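Local coordinates for protein angiogenin-1 (PDB 7BFK) that probably cleaves RNA as a secreted endonuclease of the pancreatic ribonuclease family, in Atlantic salmon, at residues A[3-6]-A[7-10]; A[26-29]-A[30-33]. All coordinates share one frame; numbering follows the deposited sequence.

In the fold
Followed from the N terminus, both contacts are local turns of helix in a pancreatic-type ribonuclease, and neither closes a long loop. Contact 1 comes first, where the chain leaves its extended start and enters helix 5-14; it seats the opening turns of that helix against strand 111-113 and helix 51-55. The chain then passes to the next helix, 24-32, whose later turns make up contact 2, set beside strand 43-47. The two lie in series, neither nested nor crossing: their centres are about 18 Å apart, and their nearest atoms stay about 6 Å from each other without touching. Each helix is thus tied separately to the antiparallel sheet.

Contact 1 of 2, residues A[3-6]-A[7-10]; sequences VNQQ and YNHF
With chi1 of Asn4 at -177°, its CG lies anti to the backbone N and beside the carbonyl carbon, and this, with the twist at chi2, turns the side-chain oxygen back over the amides of Gln6 and Tyr7. Asn4 OD1 takes the N-H of Tyr7 at 3.3 Å, with that donor standing above the plane of the amide and not on a lone pair. The same oxygen also accepts a weak bond from Gln6 N at 2.8 Å. One side-chain atom therefore serves two amides of the first turn, which have no carbonyl four residues back within the helix to bind. This is an N-cap, with Asn4 immediately before helix 5-14, the N-terminal helix of the ribonuclease A fold. The backbone oxygen of Asn4 works alongside it: Asn8 N reaches Asn4 O at 3.2 Å, whereas the bond from Tyr7 N to the same oxygen is weak. Regular helical bonding then takes over, His9 N to Gln5 O and Phe10 N to Gln6 O, each at 2.9 Å.

The side chains add little apolar contact of their own. Asn4 CB meets Tyr7 CB at 4.0 Å, while Gln5, bent partway along its chain, brings OE1 to 3.8 Å from Asn8 CB, the two side chains lying nearly perpendicular. Tyr7 likewise sets CG anti to its N (chi1 178°), and the ring leads away from the cap into the interior, where it rests on Pro51, Gln55 and Pro112. Phe10, one turn along, follows it inward and packs on Val54, Pro112 and Ile121. The ring of His9 meets that of His114 edge-to-face.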
# COMPACT_ATOMS: atom_id res chain seq x y z
N VAL A 3 4.30 4.91 -19.24
CA VAL A 3 3.23 4.52 -18.28
C VAL A 3 3.47 3.05 -17.92
O VAL A 3 3.76 2.26 -18.82
CB VAL A 3 1.83 4.73 -18.88
CG1 VAL A 3 0.74 4.10 -18.02
CG2 VAL A 3 1.51 6.21 -19.12
N ASN A 4 3.45 2.72 -16.65
CA ASN A 4 3.36 1.33 -16.17
C ASN A 4 2.07 1.27 -15.38
O ASN A 4 2.04 1.81 -14.27
CB ASN A 4 4.55 0.85 -15.35
CG ASN A 4 4.39 -0.62 -14.98
OD1 ASN A 4 3.34 -1.03 -14.50
ND2 ASN A 4 5.42 -1.41 -15.24
N GLN A 5 1.04 0.64 -15.93
CA GLN A 5 -0.31 0.63 -15.32
C GLN A 5 -0.24 0.00 -13.91
O GLN A 5 -1.08 0.37 -13.09
CB GLN A 5 -1.29 -0.10 -16.23
CG GLN A 5 -2.73 0.16 -15.84
CD GLN A 5 -3.06 1.64 -15.84
OE1 GLN A 5 -3.74 2.14 -14.94
NE2 GLN A 5 -2.55 2.35 -16.84
N GLN A 6 0.69 -0.92 -13.66
CA GLN A 6 0.84 -1.57 -12.33
C GLN A 6 1.39 -0.55 -11.34
O GLN A 6 1.05 -0.63 -10.14
CB GLN A 6 1.68 -2.85 -12.42
CG GLN A 6 0.83 -4.04 -12.80
CD GLN A 6 1.61 -5.29 -13.14
OE1 GLN A 6 2.83 -5.26 -13.35
NE2 GLN A 6 0.89 -6.39 -13.22
N TYR A 7 2.15 0.42 -11.82
CA TYR A 7 2.65 1.54 -10.98
C TYR A 7 1.46 2.41 -10.61
O TYR A 7 1.30 2.73 -9.42
CB TYR A 7 3.76 2.33 -11.68
CG TYR A 7 4.26 3.49 -10.88
CD1 TYR A 7 4.48 3.38 -9.51
CD2 TYR A 7 4.52 4.72 -11.47
CE1 TYR A 7 4.93 4.44 -8.76
CE2 TYR A 7 5.00 5.79 -10.74
CZ TYR A 7 5.21 5.65 -9.37
OH TYR A 7 5.67 6.69 -8.63
N ASN A 8 0.61 2.79 -11.58
CA ASN A 8 -0.61 3.59 -11.29
C ASN A 8 -1.48 2.83 -10.28
O ASN A 8 -2.03 3.45 -9.35
CB ASN A 8 -1.42 3.92 -12.55
CG ASN A 8 -0.71 4.94 -13.42
OD1 ASN A 8 0.26 4.62 -14.11
ND2 ASN A 8 -1.18 6.17 -13.36
N HIS A 9 -1.63 1.52 -10.48
CA HIS A 9 -2.44 0.66 -9.57
C HIS A 9 -1.80 0.73 -8.16
O HIS A 9 -2.53 0.88 -7.18
CB HIS A 9 -2.52 -0.76 -10.12
CG HIS A 9 -3.70 -1.51 -9.62
ND1 HIS A 9 -4.33 -1.18 -8.42
CD2 HIS A 9 -4.34 -2.60 -10.09
CE1 HIS A 9 -5.33 -2.02 -8.21
NE2 HIS A 9 -5.35 -2.91 -9.21
N PHE A 10 -0.49 0.62 -8.08
CA PHE A 10 0.27 0.67 -6.79
C PHE A 10 -0.00 1.99 -6.08
O PHE A 10 -0.36 1.98 -4.90
CB PHE A 10 1.76 0.46 -7.04
CG PHE A 10 2.59 0.57 -5.78
CD1 PHE A 10 2.96 1.80 -5.28
CD2 PHE A 10 2.96 -0.58 -5.09
CE1 PHE A 10 3.68 1.89 -4.10
CE2 PHE A 10 3.70 -0.48 -3.91
CZ PHE A 10 4.06 0.74 -3.43

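Contact 2 of 2, residues A[26-29]-A[30-33]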
# COMPACT_ATOMS: atom_id res chain seq x y z
N SER A 26 -13.65 4.89 4.60
CA SER A 26 -13.88 5.41 3.22
C SER A 26 -12.85 4.84 2.24
O SER A 26 -13.27 4.40 1.15
CB SER A 26 -13.91 6.93 3.19
OG SER A 26 -12.70 7.49 3.68
N GLN A 27 -11.57 4.79 2.60
CA GLN A 27 -10.49 4.32 1.69
C GLN A 27 -10.62 2.81 1.43
O GLN A 27 -10.45 2.41 0.26
CB GLN A 27 -9.12 4.73 2.20
CG GLN A 27 -8.95 6.24 2.25
CD GLN A 27 -9.33 6.88 0.94
OE1 GLN A 27 -8.88 6.47 -0.12
NE2 GLN A 27 -10.19 7.89 1.01
N MET A 28 -10.91 2.00 2.46
CA MET A 28 -11.04 0.53 2.28
C MET A 28 -12.28 0.23 1.43
O MET A 28 -12.21 -0.66 0.57
CB MET A 28 -11.12 -0.22 3.61
CG MET A 28 -9.85 -0.15 4.44
SD MET A 28 -8.34 -0.63 3.50
CE MET A 28 -8.76 -2.30 3.02
N GLU A 29 -13.38 0.96 1.64
CA GLU A 29 -14.62 0.76 0.84
C GLU A 29 -14.23 0.84 -0.64
O GLU A 29 -14.59 -0.08 -1.42
CB GLU A 29 -15.68 1.79 1.21
CG GLU A 29 -17.07 1.40 0.76
CD GLU A 29 -18.14 2.45 0.99
OE1 GLU A 29 -19.32 2.07 1.10
OE2 GLU A 29 -17.79 3.65 1.05
N ILE A 30 -13.46 1.86 -1.00
CA ILE A 30 -12.95 2.10 -2.38
C ILE A 30 -12.23 0.84 -2.89
O ILE A 30 -12.54 0.41 -4.00
CB ILE A 30 -12.03 3.34 -2.44
CG1 ILE A 30 -12.76 4.61 -1.99
CG2 ILE A 30 -11.42 3.48 -3.81
CD1 ILE A 30 -14.11 4.81 -2.63
N LEU A 31 -11.27 0.31 -2.13
CA LEU A 31 -10.53 -0.93 -2.50
C LEU A 31 -11.48 -2.13 -2.55
O LEU A 31 -11.38 -2.92 -3.49
CB LEU A 31 -9.41 -1.20 -1.48
CG LEU A 31 -8.22 -0.24 -1.50
CD1 LEU A 31 -7.22 -0.64 -0.42
CD2 LEU A 31 -7.55 -0.19 -2.87
N ASN A 32 -12.36 -2.28 -1.56
CA ASN A 32 -13.23 -3.49 -1.42
C ASN A 32 -14.23 -3.56 -2.58
O ASN A 32 -14.49 -4.70 -3.06
CB ASN A 32 -13.89 -3.54 -0.05
CG ASN A 32 -12.89 -3.83 1.05
OD1 ASN A 32 -11.84 -4.39 0.78
ND2 ASN A 32 -13.22 -3.48 2.28
N LEU A 33 -14.76 -2.42 -3.02
CA LEU A 33 -15.78 -2.35 -4.12
C LEU A 33 -15.20 -2.89 -5.43
O LEU A 33 -16.01 -3.23 -6.31
CB LEU A 33 -16.25 -0.90 -4.29
CG LEU A 33 -17.13 -0.37 -3.16
CD1 LEU A 33 -17.24 1.15 -3.23
CD2 LEU A 33 -18.51 -1.02 -3.20
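Met28 and Leu31 form the apolar side-chain contact of this helical segment, SD of the methionine lying 4.1 Å from CD1 of Leu31. The methionine chain folds at chi2 and chi3 (-51° and -59°), which brings its CE equally near that methyl. On another side of the helix Glu29 and Leu33 extend alongside each other in the same direction, with Glu29 CG 4.0 Å from Leu33 CD1. Beneath them the backbone is held by i to i+4 bonds: Asn32 N meets Met28 O at 2.7 Å and Leu33 N meets Glu29 O at 2.8 Å. This is helix 24-32, the second helix of the ribonuclease A fold, and both Met28 and Leu31 touch Asn44 of strand 43-47. Further out, Glu29 OE1 is hydrogen-bonded to His89 NE2, while the buried amide of Asn32 hydrogen-bonds at both ends beyond the helix, OD1 with Lys41 N and ND2 with Tyr94 OH. Replacing Asn32 with a leucine would probably leave Lys41 N and the Tyr94 hydroxyl without this shared partner.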